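Long-range contacts in enolase (alpha proteobacterium BAL199, PDB 3UGV), which probably catalyses a magnesium-dependent reaction on a carboxylate substrate, as relatives in the mandelate racemase/muconate lactonizing enzyme family do: residues 249-254 with 275-280; 31-36 with 61-66; 149-154 with 337-342. All blocks are in the same frame, centred on the assembly; numbering follows the deposited sequence.

Contact 1 lies at the magnesium site of the barrel domain: Glu251 and Glu277 bind the ion, and Asp225 completes the set of protein ligands. Contact 2 pairs two strands of the N-terminal domain on the other side of the chain's centre, about 33 Å from contact 1 between centres. Contact 3 ties 149-154, the end of helix 147-150 and the turn after it, to 337-342, the loop after helix 330-337. Its centre is about 24 Å from contact 1's and about 26 Å from contact 2's. No two contacts touch; the nearest atoms of contacts 1 and 3 are about 9 Å apart. Along the chain, 149-154 and 337-342 bracket contact 1, and contact 2 closes before both.

Contact 1: 249-254 with 275-280; sequences WIEEPV and IGENFY. With MG (magnesium ion), chain B.
Glu251 meets Glu277 through a magnesium ion, and Glu252 hydrogen-bonds Asn278. Along the first segment, Trp249 comes first, giving its NE1 hydrogen to Glu251 OE1 at 3.1 Å on the anti lone pair. That oxygen also takes a salt bridge from Lys194, so the carboxylate is fixed in rotation with OE2 left to the metal. Glu251 extends with CG anti to the backbone N (chi1 -169°), and OE2 binds magnesium at 1.9 Å. Glu277 OE1 binds it from the other segment at 2.2 Å, the two carboxylate planes turned 63° apart; three waters and Asp225 make six ligands. The ion explains why Glu251 OE2 and Glu277 OE1 can sit 2.8 Å apart.

Glu252 lays its CG 4.1 Å from Ile275 CG2 and runs on to Asn278. Glu252 OE2 accepts a nearly straight bond (168°) from Asn278 ND2 at 3.1 Å, in the amide plane and on the syn lone pair. Its OE1 lies near the like charge of Glu277, which the ion probably helps offset. Water 1 donates to the same OE2 and accepts from the backbone N atoms of Gly276 and Asn278, tying the turn 276-279 to the carboxylate. Cutting Glu252 back to an alanine here would probably leave Asn278 ND2 without its acceptor and water 1 without its carboxylate mate, freeing the amide to turn.

The contact belongs to the C-terminal ends of neighbouring parallel strands 249-251 and 273-275, the usual place for a barrel active site. Pro253 and Ile275 rest on helix 259-268, while helix 232-242 packs against Ile250 and Val254.

Contact 2: 31-36 with 61-66; sequences RKLTAR and IDIETE
Arg31 grips both Glu64 and Glu66 where strand 30-47 begins and strand 52-65 ends. Arg31 CB lies over the backbone, 3.4 Å from Glu64 O. Extended, with CG anti to the backbone N (chi1 177°), the Arg31 chain passes Glu66 OE2, which is 3.9 Å from CG. At Arg31 CD the neighbour is Glu64 OE1, at 3.5 Å. A bend at chi3 (-78°) then turns the guanidinium between the two acids. Arg31 NE lies 3.5 Å from Glu66 OE1. Arg31 NH1 makes a salt bridge to Glu64 OE1, 3.1 Å away at the guanidinium edge, with the carboxylate plane turned 82° from it. Arg31 NH2 gives a weak, bent bond within a salt bridge to Glu66 OE1 at 3.3 Å, closing a three-residue network. Thr65 O and Glu66 CA lie over one face of the same group.

The backbone here forms a classic beta bulge, because Arg31 and Lys32 both face Glu64. Arg31 N donates to Glu64 O at 2.9 Å, and Lys32 N makes only a weak bond to that carbonyl. Regular pairing follows: Glu64 N to Lys32 O, then Thr34 and Asp62 bonded to each other in both directions. Lys32 runs alongside Glu64 with CE nearest OE2; its ammonium stays beyond salt-bridge distance, so any charge effect is probably modest.

On the buried face Leu33 CD1 touches both Ile61 CG2 and Ile63 CD1, tightly in the second case, at 3.4 Å. On the other face Arg36 meets Asp62 weakly; Arg36's stronger partner is Glu381 and Asp62's is Trp379. The strands form the hairpin 30-47/52-65 of the N-terminal domain's three-stranded sheet, with strand 71-75 next to 52-65. Helices 83-97 and 123-142 pack over the leucine and isoleucine face.

Contact 3: 149-154 with 337-342; sequences TLLGGT and MRVTET
Val339 presses against Gly153 in the turn after helix 147-150, while Arg338 hooks the carbonyl of Thr154. The tight part is Val339 CG1, anti to its own carbonyl carbon (chi1 -61°), which sits 3.4 Å from Gly153 N. A CB on Gly153 would come within 2.6 Å of that methyl, so the close approach depends on a residue without a side chain. Gly152, with positive phi, ends helix 147-150 in a Schellman motif and turns the chain towards this spot. The other methyl, Val339 CG2, has a lighter touch, 4.1 Å from Leu151 CB.

The looser, partly exposed side belongs to Arg338. Bent at chi2 and chi3, Arg338 brings NE within 2.7 Å of Thr154 O; NE lies nearly along the carbonyl axis, but the N-H is bent (133°). NH2 adds only weak bonds, to that oxygen and to Thr154 OG1. The hydroxyl's stronger partner is Glu106 of a neighbouring subunit, which places this edge at an assembly interface.

Within the chain, Leu151 leans on helix 123-142, Val339 on helix 306-320, and Arg338 on strand 157-162; the contact joins the turn after helix 147-150 to the loop after helix 330-337.

Contact 1: 249-254 with 275-280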
ATOM      1  N   TRP F 249      -7.026   7.494  27.958  1.00 18.35           N
ATOM      2  CA  TRP F 249      -7.060   6.530  26.867  1.00 14.33           C
ATOM      3  C   TRP F 249      -8.243   5.603  26.989  1.00 21.16           C
ATOM      4  O   TRP F 249      -8.876   5.544  28.042  1.00 14.46           O
ATOM      5  CB  TRP F 249      -5.769   5.712  26.796  1.00 14.70           C
ATOM      6  CG  TRP F 249      -5.549   4.691  27.900  1.00 14.66           C
ATOM      7  CD1 TRP F 249      -6.350   3.620  28.222  1.00 23.95           C
ATOM      8  CD2 TRP F 249      -4.406   4.600  28.762  1.00 19.15           C
ATOM      9  NE1 TRP F 249      -5.789   2.900  29.256  1.00 15.24           N
ATOM     10  CE2 TRP F 249      -4.589   3.473  29.591  1.00 17.35           C
ATOM     11  CE3 TRP F 249      -3.245   5.365  28.914  1.00 16.76           C
ATOM     12  CZ2 TRP F 249      -3.662   3.107  30.562  1.00 23.66           C
ATOM     13  CZ3 TRP F 249      -2.330   4.998  29.881  1.00 20.18           C
ATOM     14  CH2 TRP F 249      -2.545   3.884  30.693  1.00 19.84           C
ATOM     15  N   ILE F 250      -8.524   4.884  25.905  1.00 19.60           N
ATOM     16  CA  ILE F 250      -9.537   3.834  25.882  1.00 17.99           C
ATOM     17  C   ILE F 250      -8.862   2.477  25.630  1.00 26.53           C
ATOM     18  O   ILE F 250      -8.112   2.304  24.654  1.00 21.94           O
ATOM     19  CB  ILE F 250     -10.567   4.104  24.784  1.00 18.71           C
ATOM     20  CG1 ILE F 250     -11.297   5.421  25.058  1.00 23.10           C
ATOM     21  CG2 ILE F 250     -11.557   2.954  24.659  1.00  9.30           C
ATOM     22  CD1 ILE F 250     -12.040   5.927  23.839  1.00 17.51           C
ATOM     23  N   GLU F 251      -9.143   1.512  26.499  1.00 12.50           N
ATOM     24  CA  GLU F 251      -8.385   0.267  26.516  1.00 11.45           C
ATOM     25  C   GLU F 251      -9.229  -0.927  26.100  1.00 21.02           C
ATOM     26  O   GLU F 251     -10.341  -1.098  26.601  1.00 26.85           O
ATOM     27  CB  GLU F 251      -7.814   0.049  27.917  1.00 12.68           C
ATOM     28  CG  GLU F 251      -6.799  -1.055  28.049  1.00 24.88           C
ATOM     29  CD  GLU F 251      -6.251  -1.146  29.471  1.00 34.86           C
ATOM     30  OE1 GLU F 251      -5.962  -0.084  30.088  1.00 27.29           O
ATOM     31  OE2 GLU F 251      -6.124  -2.279  29.977  1.00 32.57           O
ATOM     32  N   GLU F 252      -8.683  -1.716  25.167  1.00 23.55           N
ATOM     33  CA  GLU F 252      -9.234  -3.009  24.701  1.00 24.75           C
ATOM     34  C   GLU F 252     -10.751  -3.096  24.598  1.00 25.70           C
ATOM     35  O   GLU F 252     -11.398  -3.839  25.355  1.00 22.75           O
ATOM     36  CB  GLU F 252      -8.712  -4.168  25.561  1.00 20.88           C
ATOM     37  CG  GLU F 252      -7.243  -4.490  25.333  1.00 35.11           C
ATOM     38  CD  GLU F 252      -6.790  -5.770  26.028  1.00 42.04           C
ATOM     39  OE1 GLU F 252      -7.259  -6.046  27.161  1.00 46.83           O
ATOM     40  OE2 GLU F 252      -5.951  -6.496  25.437  1.00 33.41           O
ATOM     41  N   PRO F 253     -11.339  -2.338  23.669  1.00 17.79           N
ATOM     42  CA  PRO F 253     -12.802  -2.429  23.594  1.00 15.64           C
ATOM     43  C   PRO F 253     -13.292  -3.781  23.069  1.00 19.95           C
ATOM     44  O   PRO F 253     -14.384  -4.186  23.433  1.00 23.82           O
ATOM     45  CB  PRO F 253     -13.181  -1.299  22.620  1.00 22.63           C
ATOM     46  CG  PRO F 253     -11.898  -0.884  21.960  1.00 22.42           C
ATOM     47  CD  PRO F 253     -10.794  -1.211  22.899  1.00 15.35           C
ATOM     48  N   VAL F 254     -12.504  -4.453  22.228  1.00 20.62           N
ATOM     49  CA  VAL F 254     -12.931  -5.701  21.595  1.00 20.98           C
ATOM     50  C   VAL F 254     -11.916  -6.798  21.844  1.00 23.03           C
ATOM     51  O   VAL F 254     -10.886  -6.556  22.460  1.00 24.36           O
ATOM     52  CB  VAL F 254     -13.154  -5.550  20.064  1.00 24.00           C
ATOM     53  CG1 VAL F 254     -14.161  -4.454  19.777  1.00 20.68           C
ATOM     54  CG2 VAL F 254     -11.838  -5.281  19.338  1.00 20.32           C
ATOM     55  N   ILE F 275      -3.809  -0.981  23.881  1.00 12.46           N
ATOM     56  CA  ILE F 275      -3.889  -2.434  23.968  1.00 15.68           C
ATOM     57  C   ILE F 275      -2.521  -2.951  24.360  1.00 18.63           C
ATOM     58  O   ILE F 275      -1.584  -2.170  24.555  1.00 19.05           O
ATOM     59  CB  ILE F 275      -4.290  -3.119  22.624  1.00 17.32           C
ATOM     60  CG1 ILE F 275      -3.187  -2.948  21.586  1.00 17.22           C
ATOM     61  CG2 ILE F 275      -5.630  -2.595  22.111  1.00 12.11           C
ATOM     62  CD1 ILE F 275      -3.501  -3.623  20.236  1.00 21.47           C
ATOM     63  N   GLY F 276      -2.390  -4.263  24.476  1.00 20.98           N
ATOM     64  CA  GLY F 276      -1.077  -4.821  24.730  1.00 21.89           C
ATOM     65  C   GLY F 276      -0.987  -5.808  25.869  1.00 19.05           C
ATOM     66  O   GLY F 276      -0.097  -6.653  25.862  1.00 26.78           O
ATOM     67  N   GLU F 277      -1.891  -5.734  26.841  1.00 18.57           N
ATOM     68  CA  GLU F 277      -1.759  -6.639  27.972  1.00 27.61           C
ATOM     69  C   GLU F 277      -1.849  -8.097  27.534  1.00 20.44           C
ATOM     70  O   GLU F 277      -1.497  -8.978  28.288  1.00 32.50           O
ATOM     71  CB  GLU F 277      -2.781  -6.351  29.062  1.00 27.65           C
ATOM     72  CG  GLU F 277      -4.203  -6.737  28.723  1.00 29.10           C
ATOM     73  CD  GLU F 277      -5.168  -6.188  29.756  1.00 37.38           C
ATOM     74  OE1 GLU F 277      -5.286  -4.943  29.836  1.00 27.66           O
ATOM     75  OE2 GLU F 277      -5.779  -6.987  30.503  1.00 36.87           O
ATOM     76  N   ASN F 278      -2.312  -8.339  26.314  1.00 23.74           N
ATOM     77  CA  ASN F 278      -2.437  -9.704  25.787  1.00 21.46           C
ATOM     78  C   ASN F 278      -1.449 -10.057  24.676  1.00 25.84           C
ATOM     79  O   ASN F 278      -1.611 -11.082  24.013  1.00 24.72           O
ATOM     80  CB  ASN F 278      -3.853  -9.957  25.293  1.00 19.97           C
ATOM     81  CG  ASN F 278      -4.823 -10.252  26.428  1.00 31.66           C
ATOM     82  OD1 ASN F 278      -4.823 -11.349  26.999  1.00 32.78           O
ATOM     83  ND2 ASN F 278      -5.658  -9.275  26.755  1.00 26.14           N
ATOM     84  N   PHE F 279      -0.451  -9.196  24.462  1.00 19.39           N
ATOM     85  CA  PHE F 279       0.647  -9.487  23.543  1.00 23.60           C
ATOM     86  C   PHE F 279       1.483 -10.654  24.073  1.00 25.55           C
ATOM     87  O   PHE F 279       2.103 -10.549  25.134  1.00 20.92           O
ATOM     88  CB  PHE F 279       1.591  -8.288  23.435  1.00 20.56           C
ATOM     89  CG  PHE F 279       1.048  -7.137  22.645  1.00 27.06           C
ATOM     90  CD1 PHE F 279      -0.042  -7.294  21.806  1.00 16.02           C
ATOM     91  CD2 PHE F 279       1.652  -5.890  22.733  1.00 25.75           C
ATOM     92  CE1 PHE F 279      -0.516  -6.240  21.077  1.00 12.07           C
ATOM     93  CE2 PHE F 279       1.170  -4.825  22.017  1.00 18.53           C
ATOM     94  CZ  PHE F 279       0.088  -5.002  21.176  1.00 16.19           C
ATOM     95  N   TYR F 280       1.527 -11.755  23.338  1.00 22.59           N
ATOM     96  CA  TYR F 280       2.425 -12.849  23.707  1.00 31.70           C
ATOM     97  C   TYR F 280       3.766 -12.726  22.980  1.00 34.51           C
ATOM     98  O   TYR F 280       3.968 -13.324  21.927  1.00 40.62           O
ATOM     99  CB  TYR F 280       1.760 -14.205  23.446  1.00 23.29           C
ATOM    100  CG  TYR F 280       0.722 -14.538  24.491  1.00 30.05           C
ATOM    101  CD1 TYR F 280       1.093 -15.145  25.688  1.00 24.17           C
ATOM    102  CD2 TYR F 280      -0.626 -14.213  24.299  1.00 23.96           C
ATOM    103  CE1 TYR F 280       0.156 -15.433  26.662  1.00 29.58           C
ATOM    104  CE2 TYR F 280      -1.571 -14.483  25.272  1.00 23.84           C
ATOM    105  CZ  TYR F 280      -1.174 -15.101  26.454  1.00 32.55           C
ATOM    106  OH  TYR F 280      -2.099 -15.383  27.435  1.00 31.13           O
TER
HETATM  107 MG    MG B 500      -6.773  -3.794  30.976  1.00 28.29          MG
HETATM  108  O   HOH W   1      -3.880  -6.744  24.140  1.00 26.19           O
HETATM  109  O   HOH W   2      -7.695  -5.469  31.811  1.00 25.66           O
HETATM  110  O   HOH W   3      -5.865  -3.741  32.870  1.00 29.46           O
HETATM  111  O   HOH W   4      -7.832  -4.327  29.224  1.00 32.08           O

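Contact 2: 31-36 with 61-66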
ATOM      1  N   ARG F  31      20.111 -24.454  40.730  1.00 48.04           N
ATOM      2  CA  ARG F  31      19.847 -25.719  41.416  1.00 49.49           C
ATOM      3  C   ARG F  31      18.395 -26.191  41.264  1.00 52.75           C
ATOM      4  O   ARG F  31      18.138 -27.279  40.748  1.00 55.85           O
ATOM      5  CB  ARG F  31      20.213 -25.645  42.900  1.00 51.33           C
ATOM      6  CG  ARG F  31      19.887 -26.938  43.653  1.00 57.32           C
ATOM      7  CD  ARG F  31      19.974 -26.774  45.161  1.00 62.95           C
ATOM      8  NE  ARG F  31      21.355 -26.795  45.625  1.00 76.17           N
ATOM      9  CZ  ARG F  31      21.819 -26.039  46.614  1.00 83.76           C
ATOM     10  NH1 ARG F  31      21.008 -25.192  47.245  1.00 80.08           N
ATOM     11  NH2 ARG F  31      23.096 -26.126  46.968  1.00 86.71           N
ATOM     12  N   LYS F  32      17.449 -25.383  41.732  1.00 54.92           N
ATOM     13  CA  LYS F  32      16.035 -25.727  41.598  1.00 52.42           C
ATOM     14  C   LYS F  32      15.077 -24.539  41.750  1.00 55.59           C
ATOM     15  O   LYS F  32      15.450 -23.469  42.242  1.00 57.48           O
ATOM     16  CB  LYS F  32      15.654 -26.835  42.582  1.00 53.02           C
ATOM     17  CG  LYS F  32      15.743 -26.444  44.040  1.00 62.30           C
ATOM     18  CD  LYS F  32      14.809 -27.315  44.874  1.00 77.88           C
ATOM     19  CE  LYS F  32      15.035 -27.124  46.369  1.00 83.20           C
ATOM     20  NZ  LYS F  32      13.921 -27.710  47.167  1.00 86.68           N
ATOM     21  N   LEU F  33      13.837 -24.745  41.319  1.00 48.82           N
ATOM     22  CA  LEU F  33      12.806 -23.720  41.414  1.00 45.44           C
ATOM     23  C   LEU F  33      11.590 -24.289  42.137  1.00 46.55           C
ATOM     24  O   LEU F  33      11.141 -25.396  41.842  1.00 48.08           O
ATOM     25  CB  LEU F  33      12.432 -23.219  40.013  1.00 45.98           C
ATOM     26  CG  LEU F  33      11.165 -22.385  39.823  1.00 49.00           C
ATOM     27  CD1 LEU F  33      11.263 -21.549  38.567  1.00 47.27           C
ATOM     28  CD2 LEU F  33       9.941 -23.274  39.766  1.00 58.29           C
ATOM     29  N   THR F  34      11.069 -23.541  43.099  1.00 46.45           N
ATOM     30  CA  THR F  34       9.863 -23.966  43.798  1.00 51.72           C
ATOM     31  C   THR F  34       8.705 -23.010  43.527  1.00 51.02           C
ATOM     32  O   THR F  34       8.857 -21.793  43.615  1.00 55.01           O
ATOM     33  CB  THR F  34      10.088 -24.083  45.306  1.00 52.91           C
ATOM     34  OG1 THR F  34      11.087 -25.075  45.561  1.00 59.90           O
ATOM     35  CG2 THR F  34       8.808 -24.495  45.988  1.00 53.13           C
ATOM     36  N   ALA F  35       7.554 -23.580  43.184  1.00 47.47           N
ATOM     37  CA  ALA F  35       6.357 -22.801  42.901  1.00 45.04           C
ATOM     38  C   ALA F  35       5.238 -23.171  43.864  1.00 48.58           C
ATOM     39  O   ALA F  35       4.868 -24.343  43.984  1.00 47.79           O
ATOM     40  CB  ALA F  35       5.913 -23.011  41.462  1.00 40.51           C
ATOM     41  N   ARG F  36       4.707 -22.157  44.543  1.00 43.90           N
ATOM     42  CA  ARG F  36       3.668 -22.343  45.545  1.00 42.14           C
ATOM     43  C   ARG F  36       2.434 -21.527  45.197  1.00 45.39           C
ATOM     44  O   ARG F  36       2.489 -20.304  45.150  1.00 51.26           O
ATOM     45  CB  ARG F  36       4.185 -21.919  46.922  1.00 39.34           C
ATOM     46  CG  ARG F  36       5.309 -22.794  47.449  1.00 48.64           C
ATOM     47  CD  ARG F  36       5.755 -22.342  48.823  1.00 49.97           C
ATOM     48  NE  ARG F  36       6.561 -21.127  48.770  1.00 49.37           N
ATOM     49  CZ  ARG F  36       6.729 -20.303  49.800  1.00 52.94           C
ATOM     50  NH1 ARG F  36       6.134 -20.560  50.958  1.00 55.95           N
ATOM     51  NH2 ARG F  36       7.484 -19.219  49.672  1.00 53.90           N
ATOM     52  N   ILE F  61       7.322 -17.880  43.379  1.00 41.28           N
ATOM     53  CA  ILE F  61       8.414 -18.621  42.774  1.00 41.21           C
ATOM     54  C   ILE F  61       9.733 -18.329  43.469  1.00 41.48           C
ATOM     55  O   ILE F  61      10.113 -17.169  43.624  1.00 43.56           O
ATOM     56  CB  ILE F  61       8.541 -18.261  41.284  1.00 42.05           C
ATOM     57  CG1 ILE F  61       7.284 -18.713  40.544  1.00 37.34           C
ATOM     58  CG2 ILE F  61       9.817 -18.863  40.678  1.00 37.72           C
ATOM     59  CD1 ILE F  61       7.184 -18.174  39.148  1.00 38.68           C
ATOM     60  N   ASP F  62      10.420 -19.392  43.887  1.00 45.74           N
ATOM     61  CA  ASP F  62      11.709 -19.294  44.570  1.00 40.77           C
ATOM     62  C   ASP F  62      12.783 -20.105  43.843  1.00 38.98           C
ATOM     63  O   ASP F  62      12.636 -21.307  43.645  1.00 44.10           O
ATOM     64  CB  ASP F  62      11.592 -19.809  46.002  1.00 47.87           C
ATOM     65  CG  ASP F  62      11.077 -18.760  46.966  1.00 52.15           C
ATOM     66  OD1 ASP F  62      11.887 -17.907  47.397  1.00 56.97           O
ATOM     67  OD2 ASP F  62       9.876 -18.809  47.312  1.00 46.07           O
ATOM     68  N   ILE F  63      13.859 -19.438  43.450  1.00 37.35           N
ATOM     69  CA  ILE F  63      14.984 -20.084  42.803  1.00 39.76           C
ATOM     70  C   ILE F  63      16.083 -20.291  43.830  1.00 46.53           C
ATOM     71  O   ILE F  63      16.351 -19.400  44.639  1.00 49.73           O
ATOM     72  CB  ILE F  63      15.568 -19.201  41.687  1.00 42.93           C
ATOM     73  CG1 ILE F  63      14.527 -18.931  40.613  1.00 47.78           C
ATOM     74  CG2 ILE F  63      16.750 -19.876  41.046  1.00 44.02           C
ATOM     75  CD1 ILE F  63      14.109 -20.165  39.884  1.00 55.85           C
ATOM     76  N   GLU F  64      16.702 -21.469  43.809  1.00 49.58           N
ATOM     77  CA  GLU F  64      17.929 -21.716  44.561  1.00 50.18           C
ATOM     78  C   GLU F  64      19.088 -21.837  43.583  1.00 49.21           C
ATOM     79  O   GLU F  64      18.945 -22.459  42.530  1.00 48.74           O
ATOM     80  CB  GLU F  64      17.830 -23.016  45.368  1.00 56.06           C
ATOM     81  CG  GLU F  64      16.744 -23.034  46.436  1.00 65.03           C
ATOM     82  CD  GLU F  64      16.907 -24.181  47.435  1.00 70.24           C
ATOM     83  OE1 GLU F  64      17.934 -24.898  47.377  1.00 70.52           O
ATOM     84  OE2 GLU F  64      16.003 -24.357  48.285  1.00 71.75           O
ATOM     85  N   THR F  65      20.229 -21.241  43.916  1.00 50.10           N
ATOM     86  CA  THR F  65      21.456 -21.510  43.164  1.00 48.59           C
ATOM     87  C   THR F  65      22.420 -22.347  43.999  1.00 52.16           C
ATOM     88  O   THR F  65      22.327 -22.375  45.234  1.00 46.98           O
ATOM     89  CB  THR F  65      22.186 -20.219  42.707  1.00 44.83           C
ATOM     90  OG1 THR F  65      22.339 -19.329  43.814  1.00 51.09           O
ATOM     91  CG2 THR F  65      21.417 -19.510  41.604  1.00 45.19           C
ATOM     92  N   GLU F  66      23.345 -23.024  43.321  1.00 50.90           N
ATOM     93  CA  GLU F  66      24.418 -23.747  43.993  1.00 53.28           C
ATOM     94  C   GLU F  66      25.222 -22.824  44.910  1.00 52.25           C
ATOM     95  O   GLU F  66      25.707 -23.244  45.962  1.00 54.29           O
ATOM     96  CB  GLU F  66      25.354 -24.395  42.969  1.00 60.87           C
ATOM     97  CG  GLU F  66      24.696 -25.442  42.084  1.00 74.48           C
ATOM     98  CD  GLU F  66      24.208 -26.662  42.856  1.00 86.67           C
ATOM     99  OE1 GLU F  66      24.505 -26.770  44.066  1.00 92.31           O
ATOM    100  OE2 GLU F  66      23.527 -27.516  42.247  1.00 89.15           O
TER

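Contact 3: 149-154 with 337-342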
ATOM      1  N   THR F 149      19.122  -1.317  38.322  1.00 32.92           N
ATOM      2  CA  THR F 149      20.542  -0.994  38.251  1.00 36.96           C
ATOM      3  C   THR F 149      21.287  -1.992  37.363  1.00 31.67           C
ATOM      4  O   THR F 149      22.048  -1.606  36.481  1.00 29.70           O
ATOM      5  CB  THR F 149      21.184  -0.931  39.657  1.00 37.04           C
ATOM      6  OG1 THR F 149      20.508   0.059  40.442  1.00 35.14           O
ATOM      7  CG2 THR F 149      22.655  -0.548  39.555  1.00 31.12           C
ATOM      8  N   LEU F 150      21.052  -3.277  37.579  1.00 30.82           N
ATOM      9  CA  LEU F 150      21.628  -4.285  36.697  1.00 36.49           C
ATOM     10  C   LEU F 150      21.289  -4.003  35.230  1.00 40.84           C
ATOM     11  O   LEU F 150      22.086  -4.281  34.339  1.00 41.46           O
ATOM     12  CB  LEU F 150      21.135  -5.678  37.084  1.00 34.67           C
ATOM     13  CG  LEU F 150      21.653  -6.806  36.187  1.00 31.96           C
ATOM     14  CD1 LEU F 150      23.056  -7.156  36.608  1.00 42.46           C
ATOM     15  CD2 LEU F 150      20.756  -8.034  36.264  1.00 30.22           C
ATOM     16  N   LEU F 151      20.106  -3.445  34.991  1.00 34.14           N
ATOM     17  CA  LEU F 151      19.638  -3.175  33.635  1.00 26.52           C
ATOM     18  C   LEU F 151      20.123  -1.841  33.080  1.00 34.72           C
ATOM     19  O   LEU F 151      19.781  -1.469  31.952  1.00 33.48           O
ATOM     20  CB  LEU F 151      18.112  -3.236  33.573  1.00 24.61           C
ATOM     21  CG  LEU F 151      17.518  -4.624  33.783  1.00 32.16           C
ATOM     22  CD1 LEU F 151      16.001  -4.560  33.756  1.00 33.64           C
ATOM     23  CD2 LEU F 151      18.075  -5.605  32.741  1.00 27.49           C
ATOM     24  N   GLY F 152      20.908  -1.109  33.865  1.00 25.06           N
ATOM     25  CA  GLY F 152      21.535   0.093  33.344  1.00 16.05           C
ATOM     26  C   GLY F 152      20.923   1.392  33.833  1.00 29.57           C
ATOM     27  O   GLY F 152      21.274   2.471  33.346  1.00 23.19           O
ATOM     28  N   GLY F 153      20.012   1.300  34.796  1.00 25.27           N
ATOM     29  CA  GLY F 153      19.377   2.488  35.323  1.00 25.19           C
ATOM     30  C   GLY F 153      19.685   2.620  36.785  1.00 30.17           C
ATOM     31  O   GLY F 153      20.691   2.074  37.242  1.00 30.62           O
ATOM     32  N   THR F 154      18.821   3.337  37.509  1.00 36.44           N
ATOM     33  CA  THR F 154      18.909   3.476  38.968  1.00 42.13           C
ATOM     34  C   THR F 154      17.522   3.564  39.604  1.00 46.62           C
ATOM     35  O   THR F 154      16.555   3.985  38.954  1.00 36.32           O
ATOM     36  CB  THR F 154      19.653   4.754  39.389  1.00 40.65           C
ATOM     37  OG1 THR F 154      18.843   5.894  39.072  1.00 41.61           O
ATOM     38  CG2 THR F 154      20.999   4.863  38.699  1.00 43.05           C
ATOM     39  N   MET F 337      10.571   0.020  34.068  1.00 21.96           N
ATOM     40  CA  MET F 337      10.137   1.355  33.620  1.00 25.33           C
ATOM     41  C   MET F 337      11.235   2.387  33.811  1.00 27.27           C
ATOM     42  O   MET F 337      11.282   3.392  33.096  1.00 30.74           O
ATOM     43  CB  MET F 337       8.847   1.814  34.316  1.00 22.42           C
ATOM     44  CG  MET F 337       7.611   1.062  33.867  1.00 26.76           C
ATOM     45  SD  MET F 337       7.066   1.594  32.239  1.00 27.61           S
ATOM     46  CE  MET F 337       6.129   3.063  32.681  1.00 27.20           C
ATOM     47  N   ARG F 338      12.122   2.126  34.772  1.00 34.62           N
ATOM     48  CA  ARG F 338      13.269   2.999  35.029  1.00 32.30           C
ATOM     49  C   ARG F 338      14.263   2.991  33.871  1.00 33.43           C
ATOM     50  O   ARG F 338      15.034   3.927  33.720  1.00 31.46           O
ATOM     51  CB  ARG F 338      13.982   2.613  36.334  1.00 27.64           C
ATOM     52  CG  ARG F 338      13.206   2.949  37.610  1.00 30.17           C
ATOM     53  CD  ARG F 338      13.058   4.451  37.814  1.00 29.13           C
ATOM     54  NE  ARG F 338      14.354   5.120  37.904  1.00 42.65           N
ATOM     55  CZ  ARG F 338      14.516   6.425  38.140  1.00 49.82           C
ATOM     56  NH1 ARG F 338      13.465   7.216  38.318  1.00 45.28           N
ATOM     57  NH2 ARG F 338      15.736   6.946  38.206  1.00 45.82           N
ATOM     58  N   VAL F 339      14.251   1.942  33.056  1.00 30.13           N
ATOM     59  CA  VAL F 339      15.143   1.897  31.899  1.00 33.44           C
ATOM     60  C   VAL F 339      14.383   1.758  30.591  1.00 39.73           C
ATOM     61  O   VAL F 339      14.967   1.402  29.573  1.00 42.39           O
ATOM     62  CB  VAL F 339      16.145   0.749  31.992  1.00 26.89           C
ATOM     63  CG1 VAL F 339      17.014   0.925  33.218  1.00 33.72           C
ATOM     64  CG2 VAL F 339      15.408  -0.589  32.042  1.00 26.14           C
ATOM     65  N   THR F 340      13.085   2.035  30.617  1.00 33.91           N
ATOM     66  CA  THR F 340      12.277   1.937  29.402  1.00 28.11           C
ATOM     67  C   THR F 340      12.178   3.292  28.698  1.00 27.37           C
ATOM     68  O   THR F 340      11.656   4.277  29.241  1.00 25.58           O
ATOM     69  CB  THR F 340      10.887   1.375  29.699  1.00 26.05           C
ATOM     70  OG1 THR F 340      11.020   0.033  30.182  1.00 25.82           O
ATOM     71  CG2 THR F 340      10.023   1.396  28.445  1.00 18.66           C
ATOM     72  N   GLU F 341      12.696   3.329  27.484  1.00 27.71           N
ATOM     73  CA  GLU F 341      12.891   4.575  26.747  1.00 27.31           C
ATOM     74  C   GLU F 341      11.593   5.366  26.548  1.00 29.71           C
ATOM     75  O   GLU F 341      11.585   6.578  26.696  1.00 24.48           O
ATOM     76  CB  GLU F 341      13.534   4.228  25.407  1.00 44.71           C
ATOM     77  CG  GLU F 341      13.890   5.380  24.511  1.00 63.65           C
ATOM     78  CD  GLU F 341      14.329   4.890  23.137  1.00 75.72           C
ATOM     79  OE1 GLU F 341      14.770   3.715  23.036  1.00 73.50           O
ATOM     80  OE2 GLU F 341      14.211   5.671  22.162  1.00 76.88           O
ATOM     81  N   THR F 342      10.494   4.690  26.208  1.00 23.60           N
ATOM     82  CA  THR F 342       9.238   5.400  26.024  1.00 23.28           C
ATOM     83  C   THR F 342       8.282   5.184  27.202  1.00 25.09           C
ATOM     84  O   THR F 342       7.075   5.228  27.041  1.00 22.14           O
ATOM     85  CB  THR F 342       8.535   5.037  24.699  1.00 21.70           C
ATOM     86  OG1 THR F 342       8.232   3.643  24.692  1.00 20.97           O
ATOM     87  CG2 THR F 342       9.413   5.379  23.489  1.00 21.88           C
TER